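PDB 4ZEJ: metallo-beta-lactamase from Pseudomonas stutzeri, which probably hydrolyses the beta-lactam ring of antibiotics to a substituted beta-amino acid, using two zinc ions. Local coordinates for residues A[85-99]-A[111-124]. Sequence-based numbering, arbitrary orientation.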
loop_
_atom_site.group_PDB
_atom_site.type_symbol
_atom_site.label_atom_id
_atom_site.label_comp_id
_atom_site.label_asym_id
_atom_site.label_seq_id
_atom_site.Cartn_x
_atom_site.Cartn_y
_atom_site.Cartn_z
ATOM N N ILE A 85 1.426 11.672 -4.672
ATOM C CA ILE A 85 0.190 11.958 -5.406
ATOM C C ILE A 85 0.233 13.311 -6.128
ATOM O O ILE A 85 -0.176 13.403 -7.289
ATOM C CB ILE A 85 -1.078 11.844 -4.502
ATOM C CG1 ILE A 85 -1.367 10.361 -4.218
ATOM C CG2 ILE A 85 -2.290 12.504 -5.156
ATOM C CD1 ILE A 85 -2.568 10.102 -3.327
ATOM N N LYS A 86 0.694 14.356 -5.446
ATOM C CA LYS A 86 0.788 15.686 -6.068
ATOM C C LYS A 86 1.705 15.662 -7.296
ATOM O O LYS A 86 1.333 16.175 -8.371
ATOM C CB LYS A 86 1.259 16.724 -5.048
ATOM C CG LYS A 86 1.472 18.104 -5.625
ATOM C CD LYS A 86 1.708 19.110 -4.526
ATOM C CE LYS A 86 2.105 20.452 -5.101
ATOM N NZ LYS A 86 1.045 21.022 -5.974
ATOM N N TRP A 87 2.884 15.053 -7.140
ATOM C CA TRP A 87 3.839 14.903 -8.248
ATOM C C TRP A 87 3.198 14.187 -9.428
ATOM O O TRP A 87 3.314 14.649 -10.568
ATOM C CB TRP A 87 5.108 14.170 -7.803
ATOM C CG TRP A 87 6.249 14.275 -8.784
ATOM C CD1 TRP A 87 7.288 15.164 -8.745
ATOM C CD2 TRP A 87 6.460 13.467 -9.955
ATOM N NE1 TRP A 87 8.128 14.959 -9.817
ATOM C CE2 TRP A 87 7.648 13.919 -10.568
ATOM C CE3 TRP A 87 5.763 12.400 -10.540
ATOM C CZ2 TRP A 87 8.148 13.350 -11.732
ATOM C CZ3 TRP A 87 6.263 11.834 -11.697
ATOM C CH2 TRP A 87 7.442 12.309 -12.283
ATOM N N LEU A 88 2.502 13.083 -9.151
ATOM C CA LEU A 88 1.819 12.318 -10.204
ATOM C C LEU A 88 0.737 13.158 -10.880
ATOM O O LEU A 88 0.675 13.203 -12.122
ATOM C CB LEU A 88 1.232 11.010 -9.643
ATOM C CG LEU A 88 2.282 9.987 -9.181
ATOM C CD1 LEU A 88 1.660 8.877 -8.344
ATOM C CD2 LEU A 88 3.058 9.369 -10.329
ATOM N N ASN A 89 -0.094 13.829 -10.073
ATOM C CA ASN A 89 -1.127 14.735 -10.604
ATOM C C ASN A 89 -0.538 15.783 -11.542
ATOM O O ASN A 89 -1.046 15.985 -12.655
ATOM C CB ASN A 89 -1.920 15.432 -9.479
ATOM C CG ASN A 89 -2.813 14.477 -8.690
ATOM O OD1 ASN A 89 -3.097 13.358 -9.123
ATOM N ND2 ASN A 89 -3.252 14.917 -7.509
ATOM N N ASP A 90 0.544 16.429 -11.105
ATOM C CA ASP A 90 1.208 17.489 -11.887
ATOM C C ASP A 90 1.825 16.994 -13.200
ATOM O O ASP A 90 1.933 17.754 -14.166
ATOM C CB ASP A 90 2.279 18.206 -11.042
ATOM C CG ASP A 90 1.687 19.042 -9.910
ATOM O OD1 ASP A 90 0.475 19.328 -9.912
ATOM O OD2 ASP A 90 2.447 19.427 -9.005
ATOM N N GLN A 91 2.204 15.719 -13.237
ATOM C CA GLN A 91 2.746 15.088 -14.446
ATOM C C GLN A 91 1.661 14.376 -15.290
ATOM O O GLN A 91 1.987 13.675 -16.253
ATOM C CB GLN A 91 3.889 14.128 -14.041
ATOM C CG GLN A 91 5.294 14.730 -14.089
ATOM C CD GLN A 91 5.436 16.072 -13.393
ATOM O OE1 GLN A 91 5.596 17.092 -14.049
ATOM N NE2 GLN A 91 5.396 16.075 -12.063
ATOM N N SER A 92 0.382 14.591 -14.954
ATOM C CA SER A 92 -0.777 14.025 -15.680
ATOM C C SER A 92 -0.912 12.495 -15.598
ATOM O O SER A 92 -1.496 11.870 -16.491
ATOM C CB SER A 92 -0.794 14.493 -17.146
ATOM O OG SER A 92 -0.511 15.875 -17.221
ATOM N N ILE A 93 -0.392 11.908 -14.513
ATOM C CA ILE A 93 -0.487 10.474 -14.261
ATOM C C ILE A 93 -1.671 10.255 -13.317
ATOM O O ILE A 93 -1.706 10.837 -12.242
ATOM C CB ILE A 93 0.809 9.921 -13.632
ATOM C CG1 ILE A 93 1.980 10.063 -14.614
ATOM C CG2 ILE A 93 0.627 8.462 -13.212
ATOM C CD1 ILE A 93 3.351 9.988 -13.972
ATOM N N SER A 94 -2.629 9.419 -13.726
ATOM C CA SER A 94 -3.861 9.201 -12.951
ATOM C C SER A 94 -3.584 8.644 -11.553
ATOM O O SER A 94 -2.858 7.674 -11.405
ATOM C CB SER A 94 -4.796 8.235 -13.689
ATOM O OG SER A 94 -5.149 8.725 -14.971
ATOM N N THR A 95 -4.183 9.255 -10.540
ATOM C CA THR A 95 -4.063 8.796 -9.168
ATOM C C THR A 95 -5.439 8.399 -8.661
ATOM O O THR A 95 -6.451 9.027 -9.025
ATOM C CB THR A 95 -3.486 9.892 -8.267
ATOM O OG1 THR A 95 -4.278 11.072 -8.409
ATOM C CG2 THR A 95 -2.023 10.203 -8.630
ATOM N N TYR A 96 -5.467 7.349 -7.839
ATOM C CA TYR A 96 -6.694 6.758 -7.304
ATOM C C TYR A 96 -6.573 6.587 -5.800
ATOM O O TYR A 96 -5.503 6.254 -5.278
ATOM C CB TYR A 96 -6.960 5.373 -7.903
ATOM C CG TYR A 96 -7.248 5.369 -9.373
ATOM C CD1 TYR A 96 -6.217 5.324 -10.308
ATOM C CD2 TYR A 96 -8.559 5.415 -9.843
ATOM C CE1 TYR A 96 -6.480 5.340 -11.669
ATOM C CE2 TYR A 96 -8.832 5.432 -11.198
ATOM C CZ TYR A 96 -7.790 5.390 -12.105
ATOM O OH TYR A 96 -8.065 5.400 -13.449
ATOM N N ALA A 97 -7.690 6.787 -5.121
ATOM C CA ALA A 97 -7.829 6.471 -3.716
ATOM C C ALA A 97 -9.310 6.297 -3.418
ATOM O O ALA A 97 -10.163 6.742 -4.206
ATOM C CB ALA A 97 -7.244 7.577 -2.856
ATOM N N THR A 98 -9.628 5.680 -2.282
ATOM C CA THR A 98 -11.035 5.506 -1.897
ATOM C C THR A 98 -11.653 6.830 -1.448
ATOM O O THR A 98 -10.938 7.794 -1.147
ATOM C CB THR A 98 -11.222 4.521 -0.737
ATOM O OG1 THR A 98 -10.555 5.030 0.429
ATOM C CG2 THR A 98 -10.689 3.137 -1.097
ATOM N N THR A 99 -12.985 6.843 -1.400
ATOM C CA THR A 99 -13.768 7.948 -0.839
ATOM C C THR A 99 -13.250 8.365 0.537
ATOM O O THR A 99 -13.005 9.554 0.781
ATOM C CB THR A 99 -15.262 7.544 -0.720
ATOM O OG1 THR A 99 -15.742 7.143 -2.008
ATOM C CG2 THR A 99 -16.125 8.694 -0.213
ATOM N N GLU A 111 -3.059 17.043 -0.937
ATOM C CA GLU A 111 -3.508 16.870 -2.307
ATOM C C GLU A 111 -4.257 15.536 -2.437
ATOM O O GLU A 111 -3.706 14.508 -2.081
ATOM C CB GLU A 111 -2.283 16.876 -3.215
ATOM C CG GLU A 111 -2.565 17.304 -4.616
ATOM C CD GLU A 111 -3.032 18.745 -4.684
ATOM O OE1 GLU A 111 -4.210 18.944 -5.024
ATOM O OE2 GLU A 111 -2.242 19.663 -4.364
ATOM N N PRO A 112 -5.525 15.554 -2.898
ATOM C CA PRO A 112 -6.266 14.298 -3.029
ATOM C C PRO A 112 -5.933 13.598 -4.335
ATOM O O PRO A 112 -5.388 14.216 -5.256
ATOM C CB PRO A 112 -7.729 14.752 -3.019
ATOM C CG PRO A 112 -7.690 16.112 -3.613
ATOM C CD PRO A 112 -6.376 16.722 -3.206
ATOM N N ALA A 113 -6.263 12.313 -4.414
ATOM C CA ALA A 113 -6.152 11.578 -5.672
ATOM C C ALA A 113 -7.160 12.159 -6.674
ATOM O O ALA A 113 -8.187 12.700 -6.277
ATOM C CB ALA A 113 -6.396 10.090 -5.453
ATOM N N LYS A 114 -6.837 12.088 -7.959
ATOM C CA LYS A 114 -7.708 12.660 -8.998
ATOM C C LYS A 114 -9.022 11.890 -9.119
ATOM O O LYS A 114 -10.065 12.483 -9.402
ATOM C CB LYS A 114 -7.000 12.723 -10.354
ATOM C CG LYS A 114 -7.888 13.225 -11.488
ATOM C CD LYS A 114 -7.143 13.420 -12.794
ATOM C CE LYS A 114 -8.101 13.847 -13.893
ATOM N NZ LYS A 114 -7.638 13.382 -15.226
ATOM N N TYR A 115 -8.958 10.576 -8.940
ATOM C CA TYR A 115 -10.124 9.707 -9.043
ATOM C C TYR A 115 -10.424 9.010 -7.722
ATOM O O TYR A 115 -9.505 8.644 -6.965
ATOM C CB TYR A 115 -9.889 8.656 -10.117
ATOM C CG TYR A 115 -9.650 9.235 -11.486
ATOM C CD1 TYR A 115 -10.693 9.803 -12.209
ATOM C CD2 TYR A 115 -8.382 9.214 -12.066
ATOM C CE1 TYR A 115 -10.484 10.336 -13.467
ATOM C CE2 TYR A 115 -8.162 9.746 -13.329
ATOM C CZ TYR A 115 -9.220 10.305 -14.025
ATOM O OH TYR A 115 -9.028 10.837 -15.279
ATOM N N THR A 116 -11.714 8.802 -7.471
ATOM C CA THR A 116 -12.195 8.199 -6.233
ATOM C C THR A 116 -12.772 6.809 -6.511
ATOM O O THR A 116 -13.562 6.635 -7.444
ATOM C CB THR A 116 -13.242 9.108 -5.554
ATOM O OG1 THR A 116 -12.618 10.341 -5.177
ATOM C CG2 THR A 116 -13.810 8.466 -4.305
ATOM N N LEU A 117 -12.364 5.833 -5.698
ATOM C CA LEU A 117 -12.910 4.475 -5.725
ATOM C C LEU A 117 -14.043 4.374 -4.703
ATOM O O LEU A 117 -13.839 4.632 -3.522
ATOM C CB LEU A 117 -11.812 3.452 -5.405
ATOM C CG LEU A 117 -10.619 3.449 -6.367
ATOM C CD1 LEU A 117 -9.478 2.606 -5.825
ATOM C CD2 LEU A 117 -11.024 2.984 -7.756
ATOM N N LYS A 118 -15.236 4.002 -5.157
ATOM C CA LYS A 118 -16.416 3.958 -4.289
ATOM C C LYS A 118 -16.723 2.545 -3.816
ATOM O O LYS A 118 -16.334 1.562 -4.455
ATOM C CB LYS A 118 -17.639 4.517 -5.014
ATOM C CG LYS A 118 -17.605 6.018 -5.259
ATOM C CD LYS A 118 -16.744 6.395 -6.456
ATOM C CE LYS A 118 -17.130 7.756 -7.023
ATOM N NZ LYS A 118 -16.127 8.270 -8.003
ATOM N N GLY A 119 -17.431 2.460 -2.691
ATOM C CA GLY A 119 -17.910 1.184 -2.151
ATOM C C GLY A 119 -16.814 0.427 -1.428
ATOM O O GLY A 119 -15.654 0.856 -1.425
ATOM N N ASN A 120 -17.180 -0.706 -0.826
ATOM C CA ASN A 120 -16.213 -1.554 -0.105
ATOM C C ASN A 120 -15.262 -2.334 -1.010
ATOM O O ASN A 120 -14.216 -2.791 -0.549
ATOM C CB ASN A 120 -16.923 -2.537 0.836
ATOM C CG ASN A 120 -17.603 -1.845 2.001
ATOM O OD1 ASN A 120 -17.128 -0.824 2.497
ATOM N ND2 ASN A 120 -18.733 -2.396 2.443
ATOM N N GLU A 121 -15.635 -2.506 -2.277
ATOM C CA GLU A 121 -14.833 -3.248 -3.242
ATOM C C GLU A 121 -14.776 -2.506 -4.563
ATOM O O GLU A 121 -15.784 -1.973 -5.025
ATOM C CB GLU A 121 -15.434 -4.621 -3.498
ATOM C CG GLU A 121 -15.557 -5.481 -2.260
ATOM C CD GLU A 121 -16.264 -6.796 -2.516
ATOM O OE1 GLU A 121 -16.591 -7.104 -3.687
ATOM O OE2 GLU A 121 -16.511 -7.521 -1.531
ATOM N N SER A 122 -13.599 -2.510 -5.173
ATOM C CA SER A 122 -13.377 -1.869 -6.454
ATOM C C SER A 122 -12.411 -2.705 -7.274
ATOM O O SER A 122 -11.636 -3.507 -6.731
ATOM C CB SER A 122 -12.803 -0.465 -6.263
ATOM O OG SER A 122 -13.768 0.409 -5.718
ATOM N N THR A 123 -12.471 -2.493 -8.582
ATOM C CA THR A 123 -11.659 -3.189 -9.551
ATOM C C THR A 123 -10.921 -2.156 -10.411
ATOM O O THR A 123 -11.528 -1.195 -10.894
ATOM C CB THR A 123 -12.573 -4.085 -10.410
ATOM O OG1 THR A 123 -12.992 -5.200 -9.618
ATOM C CG2 THR A 123 -11.873 -4.604 -11.635
ATOM N N LEU A 124 -9.622 -2.367 -10.604
ATOM C CA LEU A 124 -8.793 -1.514 -11.462
ATOM C C LEU A 124 -8.180 -2.340 -12.575
ATOM O O LEU A 124 -7.966 -3.543 -12.421
ATOM C CB LEU A 124 -7.670 -0.867 -10.643
ATOM C CG LEU A 124 -8.037 0.316 -9.755
ATOM C CD1 LEU A 124 -6.925 0.561 -8.747
ATOM C CD2 LEU A 124 -8.290 1.553 -10.603
HETATM O O HOH W 1 -5.287 11.507 -15.854
#
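Thr-95 OG1 is held by two bonds: it accepts a nearly straight one from Lys-114 N (2.8 Å, 166° at the hydrogen) and donates its own proton to a lone pair of Asn-89 OD1, in the carbonyl plane. A chi1 of 54° sets this hydroxyl between the backbone N and carbonyl carbon of Thr-95. The other end of the same amide is used as well, Asn-89 ND2 reaching Pro-112 O at 3.2 Å, with the acceptor close to the amide plane. Both ends being engaged, the amide cannot easily flip, and helix 85-90 is tied to the chain entering strand 115-117. Further along, the two strands pair in parallel: Tyr-115 N bonds to Thr-95 O, Ala-97 N to Tyr-115 O and Leu-117 N to Ala-97 O; Thr-99 N, at the start of helix 99-107, bonds to Leu-117 O. With that helix between them they form a beta-alpha-beta unit, and 115-117 is an edge strand of its sheet in the metallo-beta-lactamase fold. On the sheet face bearing Tyr-96, Tyr-115 and Leu-117, the Tyr-96 ring is sandwiched. Leu-124 CD2, from strand 121-124 of the second sheet, sits over the centre of one ring face in a CH-pi contact, 3.9 Å from the centroid. Over the opposite face lies Tyr-115 CD2, displaced toward the rim; the two rings are 26° from parallel and barely overlap. Ser-94 OG meets the Tyr-115 edge at CE2 (3.6 Å), and a water links that hydroxyl to Lys-114 NZ. On the other face, Ala-97 CB packs against Ala-113 CB at 3.7 Å, near Asn-102 of helix 99-107.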